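Local coordinates for protein amidohydrolase (Xanthomonas campestris pv. campestris, PDB 4DZH) that binds zinc and magnesium and is probably a metal-dependent deaminase of adenosine-type nucleosides such as 5'-methylthioadenosine, built on a TIM-barrel fold, at residues V48-T51 with A52-R55; R424-I427 with D428-T431; A126-R130 with G131-C135. All coordinates share one frame; numbering follows the deposited sequence.

Overall arrangement
Along the chain the order is interaction 1, then interaction 3, then interaction 2. Interaction 1 stands apart, where strand 44-50 of a four-stranded mixed sheet runs into helix 51-57; its centre is about 30 Å from that of interaction 2 and about 28 Å from that of interaction 3. The other two are neighbours, with centres about 11 Å apart. Leu-426 of interaction 2 packs on Ala-126, Leu-129 and Arg-130 at the end of helix 114-130, and both contacts reach the same large mixed sheet. Short strand 425-426 thus lies against the helix that leads into barrel strand 133-139, and both contacts also meet the second subunit.

Interaction 1: residues V48-T51 with A52-R55; sequences VLPT and ADAR
Leu-49 and Ala-54 meet methyl against methyl where strand 44-50 turns into helix 51-57. Leu-49 CD2 lies 3.5 Å from Ala-54 CB, tighter than usual for two carbons, while CD1 reaches past it to the helix backbone, 3.8 Å from Ala-54 CA. The leucine gets there by placing CG between its own backbone N and carbonyl carbon (chi1 75°), a sterically costly choice that turns the isobutyl group onto the first turn of the helix. Its CD1 also touches Asp-53 CB at 3.9 Å.

Beside this pair the Pro-50 ring and the Asp-53 side chain lie at a slant to each other. The carboxylate swings back toward the start of the helix, and OD2 comes to 3.7 Å from Pro-50 CG. Thr-51 and Arg-55, one helical turn apart, form the other crossing: Thr-51 CG2 sits over one face of the guanidinium, 3.5 Å from Arg-55 NH1. CG2 of the threonine is opposite the backbone N across the CA-CB bond, beside the carbonyl carbon, and the arginine chain, extended from CG to NE, crosses it at an angle. Beyond this methyl, Arg-55 NH2 forms a salt bridge with Glu-19.

Two backbone bonds hold the turn. Pro-50, the N-cap residue, accepts at O from Ala-54 N (2.9 Å), and Thr-51 O accepts from Arg-55 N (3.0 Å). These are the opening i to i+4 bonds of the helix.

Strand 36-41 packs beside it: Ala-54 and Thr-51 both touch Ala-37, and Pro-50 rests on His-36. Leu-49 continues the backbone pairing with Ala-37. Helix 51-57 is thus folded directly off an edge strand of the small mixed sheet, before the chain rejoins that sheet at strand 63-66.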
loop_
_atom_site.group_PDB
_atom_site.type_symbol
_atom_site.label_atom_id
_atom_site.label_comp_id
_atom_site.label_asym_id
_atom_site.label_seq_id
_atom_site.Cartn_x
_atom_site.Cartn_y
_atom_site.Cartn_z
ATOM N N VAL A 48 -32.629 0.209 0.123
ATOM C CA VAL A 48 -31.533 0.123 -0.859
ATOM C C VAL A 48 -32.156 -0.287 -2.204
ATOM O O VAL A 48 -32.706 -1.388 -2.327
ATOM C CB VAL A 48 -30.495 -0.974 -0.494
ATOM C CG1 VAL A 48 -29.293 -0.905 -1.431
ATOM C CG2 VAL A 48 -30.064 -0.893 0.971
ATOM N N LEU A 49 -32.072 0.565 -3.220
ATOM C CA LEU A 49 -32.895 0.336 -4.396
ATOM C C LEU A 49 -32.405 1.176 -5.556
ATOM O O LEU A 49 -31.623 2.107 -5.356
ATOM C CB LEU A 49 -34.363 0.664 -4.038
ATOM C CG LEU A 49 -34.828 2.119 -3.906
ATOM C CD1 LEU A 49 -36.370 2.122 -3.830
ATOM C CD2 LEU A 49 -34.274 2.834 -2.703
ATOM N N PRO A 50 -32.843 0.850 -6.791
ATOM C CA PRO A 50 -32.423 1.672 -7.931
ATOM C C PRO A 50 -32.762 3.153 -7.712
ATOM O O PRO A 50 -33.828 3.449 -7.148
ATOM C CB PRO A 50 -33.242 1.097 -9.095
ATOM C CG PRO A 50 -33.447 -0.326 -8.712
ATOM C CD PRO A 50 -33.639 -0.320 -7.208
ATOM N N THR A 51 -31.892 4.061 -8.125
ATOM C CA THR A 51 -32.092 5.481 -7.868
ATOM C C THR A 51 -33.390 6.048 -8.485
ATOM O O THR A 51 -34.054 6.908 -7.903
ATOM C CB THR A 51 -30.864 6.276 -8.299
ATOM O OG1 THR A 51 -29.780 5.915 -7.424
ATOM C CG2 THR A 51 -31.112 7.752 -8.184
ATOM N N ALA A 52 -33.758 5.546 -9.651
ATOM C CA ALA A 52 -35.004 5.961 -10.273
ATOM C C ALA A 52 -36.170 5.531 -9.394
ATOM O O ALA A 52 -37.092 6.313 -9.166
ATOM C CB ALA A 52 -35.126 5.369 -11.664
ATOM N N ASP A 53 -36.122 4.291 -8.895
ATOM C CA ASP A 53 -37.166 3.771 -7.989
ATOM C C ASP A 53 -37.202 4.564 -6.687
ATOM O O ASP A 53 -38.253 4.742 -6.074
ATOM C CB ASP A 53 -36.930 2.290 -7.658
ATOM C CG ASP A 53 -37.219 1.358 -8.834
ATOM O OD1 ASP A 53 -37.501 1.854 -9.949
ATOM O OD2 ASP A 53 -37.151 0.119 -8.640
ATOM N N ALA A 54 -36.038 5.011 -6.234
ATOM C CA ALA A 54 -35.959 5.742 -4.977
ATOM C C ALA A 54 -36.504 7.161 -5.069
ATOM O O ALA A 54 -37.066 7.678 -4.096
ATOM C CB ALA A 54 -34.509 5.785 -4.487
ATOM N N ARG A 55 -36.311 7.800 -6.218
ATOM C CA ARG A 55 -36.767 9.177 -6.396
ATOM C C ARG A 55 -38.290 9.268 -6.460
ATOM O O ARG A 55 -38.858 10.331 -6.207
ATOM C CB ARG A 55 -36.161 9.809 -7.645
ATOM C CG ARG A 55 -34.742 10.373 -7.430
ATOM C CD ARG A 55 -33.982 10.533 -8.724
ATOM N NE ARG A 55 -32.852 11.450 -8.541
ATOM C CZ ARG A 55 -31.748 11.445 -9.277
ATOM N NH1 ARG A 55 -31.598 10.534 -10.232
ATOM N NH2 ARG A 55 -30.776 12.327 -9.038
#

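Interaction 2: residues R424-I427 with D428-T431; sequences RELI and DMDT
Leu-426 and Met-429 touch through their first side-chain carbons, CB to CB at 3.9 Å, across a tight bend of the chain. The leucine's CD1 reaches further along, 4.1 Å from Met-429 SD and equally far from Thr-431 CG2, so one branch of Leu-426 meets both residues. On the other side of the bend, Ile-427 CG2 lies 3.9 Å from Asp-428 CG, a methyl beside a carboxylate.

The chain turns sharply at Asp-428, where phi is positive (58°), between short strand 425-426 and helix 431-447. With Met-429 CG beside its own backbone N (chi1 -49°), that carbon comes to 3.5 Å from Ile-427 O and the sulfur is carried on to the leucine branch. Asp-430 is the N-cap of the following helix: its OD2 accepts a hydrogen bond from the backbone N of Ala-433.

Around this first shell, Leu-426 is buried against helix 114-130 and Leu-421, while Met-429 reaches Thr-122 of the same helix. Strand 425-426 is positioned by its antiparallel neighbour 418-422, with Ile-427 bonded through the backbone to Lys-420 and packed on Val-422. Thr-431 extends the contact to Leu-389 of the second subunit.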
loop_
_atom_site.group_PDB
_atom_site.type_symbol
_atom_site.label_atom_id
_atom_site.label_comp_id
_atom_site.label_asym_id
_atom_site.label_seq_id
_atom_site.Cartn_x
_atom_site.Cartn_y
_atom_site.Cartn_z
ATOM N N ARG A 424 -14.322 15.493 1.587
ATOM C CA ARG A 424 -12.988 15.434 2.194
ATOM C C ARG A 424 -12.797 16.350 3.385
ATOM O O ARG A 424 -11.688 16.404 3.935
ATOM C CB ARG A 424 -11.897 15.736 1.161
ATOM C CG ARG A 424 -11.889 14.810 -0.031
ATOM C CD ARG A 424 -11.193 13.471 0.264
ATOM N NE ARG A 424 -9.833 13.555 0.805
ATOM C CZ ARG A 424 -9.347 12.638 1.641
ATOM N NH1 ARG A 424 -10.116 11.601 1.986
ATOM N NH2 ARG A 424 -8.108 12.746 2.121
ATOM N N GLU A 425 -13.841 17.085 3.773
ATOM C CA GLU A 425 -13.728 17.974 4.935
ATOM C C GLU A 425 -14.211 17.265 6.204
ATOM O O GLU A 425 -15.339 16.764 6.233
ATOM C CB GLU A 425 -14.475 19.313 4.718
ATOM C CG GLU A 425 -14.200 20.334 5.864
ATOM C CD GLU A 425 -14.859 21.710 5.666
ATOM O OE1 GLU A 425 -15.500 21.913 4.609
ATOM O OE2 GLU A 425 -14.732 22.575 6.576
ATOM N N LEU A 426 -13.415 17.295 7.275
ATOM C CA LEU A 426 -13.823 16.724 8.557
ATOM C C LEU A 426 -14.745 17.678 9.315
ATOM O O LEU A 426 -14.416 18.842 9.500
ATOM C CB LEU A 426 -12.603 16.426 9.423
ATOM C CG LEU A 426 -11.815 15.152 9.103
ATOM C CD1 LEU A 426 -10.586 15.207 9.949
ATOM C CD2 LEU A 426 -12.700 13.931 9.447
ATOM N N ILE A 427 -15.870 17.160 9.786
ATOM C CA ILE A 427 -16.852 17.925 10.556
ATOM C C ILE A 427 -16.505 17.958 12.026
ATOM O O ILE A 427 -16.200 16.925 12.649
ATOM C CB ILE A 427 -18.239 17.298 10.380
ATOM C CG1 ILE A 427 -18.619 17.251 8.892
ATOM C CG2 ILE A 427 -19.298 18.092 11.144
ATOM C CD1 ILE A 427 -18.407 18.583 8.143
ATOM N N ASP A 428 -16.542 19.142 12.584
ATOM C CA ASP A 428 -16.206 19.336 13.985
ATOM C C ASP A 428 -14.804 18.854 14.333
ATOM O O ASP A 428 -14.553 18.506 15.507
ATOM C CB ASP A 428 -17.233 18.656 14.910
ATOM C CG ASP A 428 -18.640 19.262 14.792
ATOM O OD1 ASP A 428 -18.777 20.484 14.479
ATOM O OD2 ASP A 428 -19.615 18.511 15.036
ATOM N N MET A 429 -13.897 18.794 13.338
ATOM C CA MET A 429 -12.506 18.582 13.641
ATOM C C MET A 429 -11.746 19.653 12.887
ATOM O O MET A 429 -12.152 20.070 11.813
ATOM C CB MET A 429 -12.028 17.165 13.239
ATOM C CG MET A 429 -12.965 16.065 13.737
ATOM S SD MET A 429 -12.176 14.449 13.652
ATOM C CE MET A 429 -11.059 14.492 15.021
ATOM N N ASP A 430 -10.677 20.123 13.488
ATOM C CA ASP A 430 -9.819 21.107 12.838
ATOM C C ASP A 430 -8.429 20.501 12.601
ATOM O O ASP A 430 -7.638 20.338 13.539
ATOM C CB ASP A 430 -9.775 22.362 13.717
ATOM C CG ASP A 430 -8.945 23.473 13.110
ATOM O OD1 ASP A 430 -9.379 24.079 12.105
ATOM O OD2 ASP A 430 -7.848 23.735 13.643
ATOM N N THR A 431 -8.133 20.167 11.344
ATOM C CA THR A 431 -6.845 19.531 11.006
ATOM C C THR A 431 -5.624 20.355 11.429
ATOM O O THR A 431 -4.601 19.803 11.857
ATOM C CB THR A 431 -6.770 19.150 9.519
ATOM O OG1 THR A 431 -6.975 20.312 8.716
ATOM C CG2 THR A 431 -7.854 18.148 9.188
#

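Interaction 3: residues A126-R130 with G131-C135; sequences AEMLR and GGTTC
Met-128 and Thr-133 face each other across a buried helix-to-strand turn, where helix 114-130 ends and strand 133-139 of the barrel begins. Their side chains run at a slant, with CB to CB at 3.8 Å, and Thr-133 CG2 comes to 4.0 Å from Met-128 SD. Because OG1 of Thr-133 takes the place beside the backbone N (chi1 -69°), the methyl falls trans to that N and points to the sulfur side.

Met-128 O is gripped by two backbone donors from opposite faces of its carbonyl plane: Thr-133 N at 2.9 Å and Gly-131 N at 3.0 Å. Next to it, Gly-132 N donates to Leu-129 O (3.1 Å), almost straight at the hydrogen (166°) but from well above the carbonyl plane.

The last turn of the helix is also held from outside. Glu-127 forms salt bridges with Arg-88 and Arg-407 and lies near Asp-323, a magnesium ligand, while Arg-130 NE pairs with Glu-390 of the second subunit. The bonds from Thr-133 N to Met-128 O and from Gly-132 N to Leu-129 O, with positive phi at Gly-132, are those of a Schellman motif with glycine at C-prime.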
loop_
_atom_site.group_PDB
_atom_site.type_symbol
_atom_site.label_atom_id
_atom_site.label_comp_id
_atom_site.label_asym_id
_atom_site.label_seq_id
_atom_site.Cartn_x
_atom_site.Cartn_y
_atom_site.Cartn_z
ATOM N N ALA A 126 -9.399 11.282 13.086
ATOM C CA ALA A 126 -9.282 12.062 11.847
ATOM C C ALA A 126 -8.685 11.210 10.698
ATOM O O ALA A 126 -9.183 11.230 9.565
ATOM C CB ALA A 126 -8.446 13.323 12.116
ATOM N N GLU A 127 -7.592 10.497 10.986
ATOM C CA GLU A 127 -6.961 9.680 9.963
ATOM C C GLU A 127 -7.881 8.565 9.467
ATOM O O GLU A 127 -7.946 8.280 8.248
ATOM C CB GLU A 127 -5.630 9.093 10.466
ATOM C CG GLU A 127 -4.962 8.232 9.376
ATOM C CD GLU A 127 -3.590 7.736 9.739
ATOM O OE1 GLU A 127 -3.039 8.123 10.779
ATOM O OE2 GLU A 127 -3.077 6.923 8.934
ATOM N N MET A 128 -8.642 7.987 10.401
ATOM C CA MET A 128 -9.529 6.877 10.054
ATOM C C MET A 128 -10.660 7.372 9.190
ATOM O O MET A 128 -10.907 6.813 8.145
ATOM C CB MET A 128 -10.045 6.156 11.286
ATOM C CG MET A 128 -8.929 5.375 11.963
ATOM S SD MET A 128 -9.551 4.350 13.324
ATOM C CE MET A 128 -10.149 5.637 14.464
ATOM N N LEU A 129 -11.274 8.483 9.584
ATOM C CA LEU A 129 -12.406 9.025 8.800
ATOM C C LEU A 129 -11.974 9.414 7.384
ATOM O O LEU A 129 -12.645 9.108 6.407
ATOM C CB LEU A 129 -13.060 10.236 9.474
ATOM C CG LEU A 129 -13.767 9.899 10.781
ATOM C CD1 LEU A 129 -14.136 11.153 11.573
ATOM C CD2 LEU A 129 -15.014 9.035 10.478
ATOM N N ARG A 130 -10.794 10.024 7.282
ATOM C CA ARG A 130 -10.296 10.505 5.985
ATOM C C ARG A 130 -10.018 9.326 5.028
ATOM O O ARG A 130 -9.997 9.474 3.794
ATOM C CB ARG A 130 -9.074 11.399 6.187
ATOM C CG ARG A 130 -9.458 12.854 6.623
ATOM C CD ARG A 130 -8.332 13.568 7.312
ATOM N NE ARG A 130 -7.128 13.690 6.484
ATOM C CZ ARG A 130 -6.816 14.746 5.734
ATOM N NH1 ARG A 130 -7.632 15.802 5.642
ATOM N NH2 ARG A 130 -5.659 14.746 5.073
ATOM N N GLY A 131 -9.862 8.128 5.627
ATOM C CA GLY A 131 -9.598 6.926 4.880
ATOM C C GLY A 131 -10.721 5.931 4.856
ATOM O O GLY A 131 -10.506 4.763 4.528
ATOM N N GLY A 132 -11.911 6.377 5.258
ATOM C CA GLY A 132 -13.094 5.524 5.151
ATOM C C GLY A 132 -13.220 4.414 6.188
ATOM O O GLY A 132 -14.033 3.484 5.975
ATOM N N THR A 133 -12.506 4.525 7.303
ATOM C CA THR A 133 -12.709 3.586 8.425
ATOM C C THR A 133 -13.689 4.221 9.394
ATOM O O THR A 133 -13.531 5.415 9.791
ATOM C CB THR A 133 -11.388 3.307 9.143
ATOM O OG1 THR A 133 -10.535 2.555 8.276
ATOM C CG2 THR A 133 -11.605 2.467 10.458
ATOM N N THR A 134 -14.698 3.441 9.829
ATOM C CA THR A 134 -15.796 3.976 10.648
ATOM C C THR A 134 -15.981 3.268 12.008
ATOM O O THR A 134 -16.823 3.686 12.848
ATOM C CB THR A 134 -17.161 3.869 9.915
ATOM O OG1 THR A 134 -17.350 2.519 9.439
ATOM C CG2 THR A 134 -17.183 4.801 8.721
ATOM N N CYS A 135 -15.175 2.236 12.236
ATOM C CA CYS A 135 -15.276 1.439 13.463
ATOM C C CYS A 135 -13.897 0.852 13.796
ATOM O O CYS A 135 -13.165 0.463 12.876
ATOM C CB CYS A 135 -16.262 0.300 13.202
ATOM S SG CYS A 135 -16.739 -0.677 14.680
#